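Local coordinates for protein DNA-3-methyladenine glycosidase II, putative (Deinococcus radiodurans, PDB 2YG9) that probably acts in base excision DNA repair as a member of the HhH-GPD superfamily built from helices and connecting loops, at residues A146-L151 / M161-A166; R67-Q72 / P152-W157. All blocks are in the same frame, centred on the assembly; numbering follows the deposited sequence.

Contact 1: residues A146-L151 / M161-A166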
# COMPACT_ATOMS: atom_id res chain seq x y z
N ALA A 146 1.83 10.35 8.23
CA ALA A 146 1.58 10.80 9.59
C ALA A 146 0.08 11.01 9.83
O ALA A 146 -0.45 10.67 10.89
CB ALA A 146 2.35 12.09 9.88
N GLU A 147 -0.63 11.55 8.83
CA GLU A 147 -2.06 11.77 9.01
C GLU A 147 -2.87 10.49 9.02
O GLU A 147 -3.85 10.38 9.76
CB GLU A 147 -2.61 12.73 7.94
CG GLU A 147 -2.14 14.16 8.09
CD GLU A 147 -2.24 14.72 9.51
OE1 GLU A 147 -3.38 14.80 10.08
OE2 GLU A 147 -1.16 15.09 10.06
N LEU A 148 -2.50 9.53 8.17
CA LEU A 148 -3.15 8.22 8.17
C LEU A 148 -2.92 7.45 9.48
O LEU A 148 -3.86 6.86 10.05
CB LEU A 148 -2.69 7.38 6.98
CG LEU A 148 -3.20 7.86 5.62
CD1 LEU A 148 -2.47 7.07 4.57
CD2 LEU A 148 -4.71 7.70 5.50
N VAL A 149 -1.67 7.45 9.95
CA VAL A 149 -1.28 6.83 11.22
C VAL A 149 -2.12 7.29 12.41
O VAL A 149 -2.36 6.50 13.31
CB VAL A 149 0.26 7.04 11.51
CG1 VAL A 149 0.63 6.77 13.01
CG2 VAL A 149 1.05 6.11 10.58
N GLN A 150 -2.58 8.53 12.39
CA GLN A 150 -3.41 9.05 13.51
C GLN A 150 -4.76 8.39 13.60
O GLN A 150 -5.43 8.48 14.63
CB GLN A 150 -3.59 10.57 13.43
CG GLN A 150 -2.37 11.30 13.85
CD GLN A 150 -1.82 10.85 15.23
OE1 GLN A 150 -2.48 11.04 16.27
NE2 GLN A 150 -0.61 10.23 15.22
N LEU A 151 -5.18 7.71 12.54
CA LEU A 151 -6.47 7.02 12.56
C LEU A 151 -6.31 5.71 13.31
O LEU A 151 -5.27 5.03 13.15
CB LEU A 151 -6.98 6.76 11.13
CG LEU A 151 -7.21 8.02 10.28
CD1 LEU A 151 -7.49 7.63 8.81
CD2 LEU A 151 -8.31 8.87 10.89
N MET A 161 1.60 0.89 2.59
CA MET A 161 1.03 0.03 1.58
C MET A 161 0.03 0.83 0.72
O MET A 161 -0.13 0.60 -0.48
CB MET A 161 0.29 -1.14 2.24
CG MET A 161 1.16 -2.24 2.86
SD MET A 161 2.46 -2.83 1.77
CE MET A 161 3.86 -1.89 2.30
N PHE A 162 -0.69 1.73 1.37
CA PHE A 162 -1.64 2.62 0.68
C PHE A 162 -0.96 3.59 -0.31
O PHE A 162 -1.37 3.77 -1.47
CB PHE A 162 -2.47 3.35 1.75
CG PHE A 162 -3.45 4.35 1.19
CD1 PHE A 162 -4.62 3.93 0.58
CD2 PHE A 162 -3.19 5.70 1.24
CE1 PHE A 162 -5.52 4.87 0.03
CE2 PHE A 162 -4.08 6.63 0.73
CZ PHE A 162 -5.25 6.22 0.16
N LEU A 163 0.11 4.20 0.14
CA LEU A 163 0.94 5.01 -0.75
C LEU A 163 1.45 4.21 -1.94
O LEU A 163 1.35 4.69 -3.10
CB LEU A 163 2.15 5.57 0.03
CG LEU A 163 2.03 6.96 0.67
CD1 LEU A 163 0.85 7.04 1.58
CD2 LEU A 163 3.33 7.24 1.41
N LEU A 164 1.97 3.01 -1.68
CA LEU A 164 2.57 2.20 -2.73
C LEU A 164 1.53 1.66 -3.71
O LEU A 164 1.65 1.86 -4.93
CB LEU A 164 3.43 1.09 -2.13
CG LEU A 164 4.41 0.28 -3.00
CD1 LEU A 164 5.37 -0.42 -2.01
CD2 LEU A 164 3.73 -0.75 -3.94
N PHE A 165 0.50 1.00 -3.18
CA PHE A 165 -0.46 0.35 -4.01
C PHE A 165 -1.63 1.23 -4.45
O PHE A 165 -2.09 1.05 -5.57
CB PHE A 165 -0.98 -0.93 -3.40
CG PHE A 165 0.03 -2.01 -3.33
CD1 PHE A 165 0.37 -2.74 -4.47
CD2 PHE A 165 0.66 -2.31 -2.15
CE1 PHE A 165 1.31 -3.77 -4.40
CE2 PHE A 165 1.58 -3.34 -2.08
CZ PHE A 165 1.92 -4.05 -3.20
N ALA A 166 -2.13 2.13 -3.61
CA ALA A 166 -3.32 2.94 -4.03
C ALA A 166 -2.87 4.19 -4.78
O ALA A 166 -3.35 4.50 -5.89
CB ALA A 166 -4.21 3.32 -2.83

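Contact 2: residues R67-Q72 / P152-W157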
# COMPACT_ATOMS: atom_id res chain seq x y z
N ARG A 67 -11.42 0.16 1.08
CA ARG A 67 -11.24 -1.21 0.54
C ARG A 67 -10.11 -1.96 1.27
O ARG A 67 -10.28 -3.10 1.65
CB ARG A 67 -10.91 -1.20 -0.97
CG ARG A 67 -11.04 -2.60 -1.60
CD ARG A 67 -10.50 -2.63 -3.00
NE ARG A 67 -11.43 -2.08 -3.98
CZ ARG A 67 -12.40 -2.77 -4.60
NH1 ARG A 67 -12.64 -4.06 -4.33
NH2 ARG A 67 -13.17 -2.15 -5.49
N SER A 68 -8.99 -1.28 1.45
CA SER A 68 -7.82 -1.88 2.08
C SER A 68 -8.16 -2.34 3.51
O SER A 68 -7.94 -3.51 3.89
CB SER A 68 -6.66 -0.85 2.08
OG SER A 68 -5.65 -1.22 3.01
N VAL A 69 -8.75 -1.42 4.28
CA VAL A 69 -9.12 -1.67 5.66
C VAL A 69 -10.10 -2.84 5.76
O VAL A 69 -9.88 -3.79 6.52
CB VAL A 69 -9.72 -0.39 6.29
CG1 VAL A 69 -10.35 -0.67 7.65
CG2 VAL A 69 -8.66 0.69 6.39
N ALA A 70 -11.17 -2.75 5.00
CA ALA A 70 -12.20 -3.78 4.98
C ALA A 70 -11.69 -5.15 4.62
O ALA A 70 -12.14 -6.13 5.20
CB ALA A 70 -13.32 -3.38 4.05
N GLY A 71 -10.77 -5.22 3.66
CA GLY A 71 -10.22 -6.48 3.22
C GLY A 71 -9.18 -7.16 4.09
O GLY A 71 -8.85 -8.29 3.83
N GLN A 72 -8.65 -6.47 5.11
CA GLN A 72 -7.52 -6.97 5.91
C GLN A 72 -7.84 -8.30 6.60
O GLN A 72 -8.88 -8.45 7.20
CB GLN A 72 -7.04 -5.92 6.93
CG GLN A 72 -6.11 -4.88 6.32
CD GLN A 72 -5.76 -3.69 7.25
OE1 GLN A 72 -6.32 -3.54 8.33
NE2 GLN A 72 -4.79 -2.88 6.82
N PRO A 152 -7.33 5.32 14.11
CA PRO A 152 -7.23 4.06 14.86
C PRO A 152 -7.21 2.89 13.88
O PRO A 152 -7.95 2.92 12.90
CB PRO A 152 -8.52 4.03 15.67
CG PRO A 152 -9.49 4.90 14.92
CD PRO A 152 -8.63 5.98 14.31
N GLY A 153 -6.35 1.90 14.12
CA GLY A 153 -6.28 0.70 13.26
C GLY A 153 -5.38 0.85 12.04
O GLY A 153 -5.16 -0.13 11.30
N ILE A 154 -4.89 2.05 11.79
CA ILE A 154 -4.04 2.29 10.64
C ILE A 154 -2.69 2.69 11.21
O ILE A 154 -2.59 3.73 11.86
CB ILE A 154 -4.60 3.38 9.69
CG1 ILE A 154 -5.96 2.90 9.09
CG2 ILE A 154 -3.53 3.74 8.64
CD1 ILE A 154 -6.62 3.83 8.09
N GLY A 155 -1.68 1.82 11.04
CA GLY A 155 -0.31 2.09 11.44
C GLY A 155 0.49 2.54 10.24
O GLY A 155 -0.05 2.76 9.13
N ARG A 156 1.79 2.68 10.45
CA ARG A 156 2.71 3.05 9.39
C ARG A 156 2.65 2.05 8.20
O ARG A 156 2.69 2.45 7.05
CB ARG A 156 4.12 3.09 9.95
CG ARG A 156 5.19 3.36 8.94
CD ARG A 156 6.36 4.04 9.59
NE ARG A 156 7.01 4.75 8.54
CZ ARG A 156 7.13 6.06 8.42
NH1 ARG A 156 6.79 6.95 9.37
NH2 ARG A 156 7.70 6.46 7.33
N TRP A 157 2.60 0.76 8.51
CA TRP A 157 2.62 -0.27 7.45
C TRP A 157 1.43 -0.13 6.49
O TRP A 157 1.56 -0.11 5.27
CB TRP A 157 2.66 -1.67 8.08
CG TRP A 157 2.68 -2.74 7.05
CD1 TRP A 157 3.77 -3.21 6.37
CD2 TRP A 157 1.56 -3.45 6.54
NE1 TRP A 157 3.40 -4.16 5.47
CE2 TRP A 157 2.05 -4.35 5.55
CE3 TRP A 157 0.18 -3.45 6.83
CZ2 TRP A 157 1.22 -5.23 4.86
CZ3 TRP A 157 -0.65 -4.33 6.12
CH2 TRP A 157 -0.13 -5.19 5.13
O HOH W 1 -6.93 -1.15 9.47

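Contact 1: residues A146-L151 / M161-A166
Leu148 and Phe162 meet through a single methyl group: Leu148 CD1 lies 3.7 Å from Phe162 CD2, and the same methyl stands 4.2 Å from Phe162 CE2, so the CD2-CE2 bond of the ring takes the contact with this methyl. The leucine swings its CG into the position beside the backbone N (chi1 -70°), and its next torsion stretches CD1 away from CA, which makes that methyl the one that reaches across. Phe162 answers with CG anti to its own N (chi1 177°), carrying the phenyl ring out toward the incoming leucine, and the two side chains cross at about a right angle. Leu163 completes the apolar cluster more loosely. Its CB leaves the helix at a slant to the neighbour, yet the branch ending in CD1 bends back until Leu163 CD1 is 4.5 Å from Leu148 CD1; the chi1 of -92° sits well off a staggered position. The same side chain also packs on Val144 and Ile145 of helix 141-149. All three residues are buried, and the meeting is wholly apolar, a small example of how van der Waals contact between a few branches can join two backbones whose closest CA atoms, those of Leu148 and Phe162, are still 9.5 Å apart. The contact thus joins helix 141-149 to helix 156-166, the two helices of the helix-hairpin-helix motif that gives the superfamily its name. Helix 61-71 packs against the pair, with Leu65 touching both Leu148 and Phe162 and Pro61 adding to the cover of Phe162, while helix 204-219 borders helix 156-166 through Leu164 and Met161.

Contact 2: residues R67-Q72 / P152-W157
Gln72 comes up to Gly153 through one water and to Trp157 through its amide nitrogen. Its CB starts out just past helix 61-71, where it packs beside carbonyls of the helix's last turn, Gln72 CB lying 3.6 Å from Val69 O. One bond farther, Gln72 CG rests 3.3 Å from Ser68 O. The torsion about CB-CG is extended (chi2 172°), which carries CD off the helix end and toward the other segment. At the tip the amide divides its work. Gln72 OE1 accepts a hydrogen bond of 2.7 Å from water 1, which donates its second proton to Gly153 O, also at 2.7 Å; the two bonds open an angle of about 118° at the water oxygen, close to tetrahedral, so a single molecule spans the gap. Gln72 NE2 stands 4.4 Å from Trp157 CZ3, at the edge of the indole and near its plane, and makes a weak hydrogen bond to Thr158 OG1. Gly153 and Ile154 belong to the hairpin of the helix-hairpin-helix motif, whose Leu-Pro-Gly-Ile-Gly sequence runs from Leu151 to Gly155, and Trp157 stands in the first turn of the helix that follows. Gly153 adopts a positive phi (85°), a conformation that suits glycine, and Gly155 takes the N-cap position of helix 156-166. Beside the water bridge lies an apolar touch, Val69 CG2 with Ile154 CD1 at 4.1 Å, the two side chains crossing at about a right angle. Ile154 turns its CG1 beside the backbone N and then extends, so that CD1 reaches the valine although its CB does not aim there. Thr118 of helix 113-127 packs against both Val69 and Ile154. Trp157 has its own polar anchor, NE1 being hydrogen-bonded to Asp177 OD2.

Helix 61-71 comes well before the helix-hairpin-helix unit, and its end meets segment 152-157, which holds most of the hairpin and the start of helix 156-166, only after 79 further residues, 46 of them helical; contact 2 closes that long loop. Contact 1 closes a much shorter one, with nine residues between its ends. The segments alternate along the sequence, so the two closures cross. Segments 146-151 and 152-157 are consecutive and touch directly: Leu148 O is 3.4 Å from Ile154 CG2, and Val149 CG2 packs against Arg156 N. With centres about 8 Å apart, both contacts draw on helix 156-166, and together they tie the helix-hairpin-helix unit to helix 61-71.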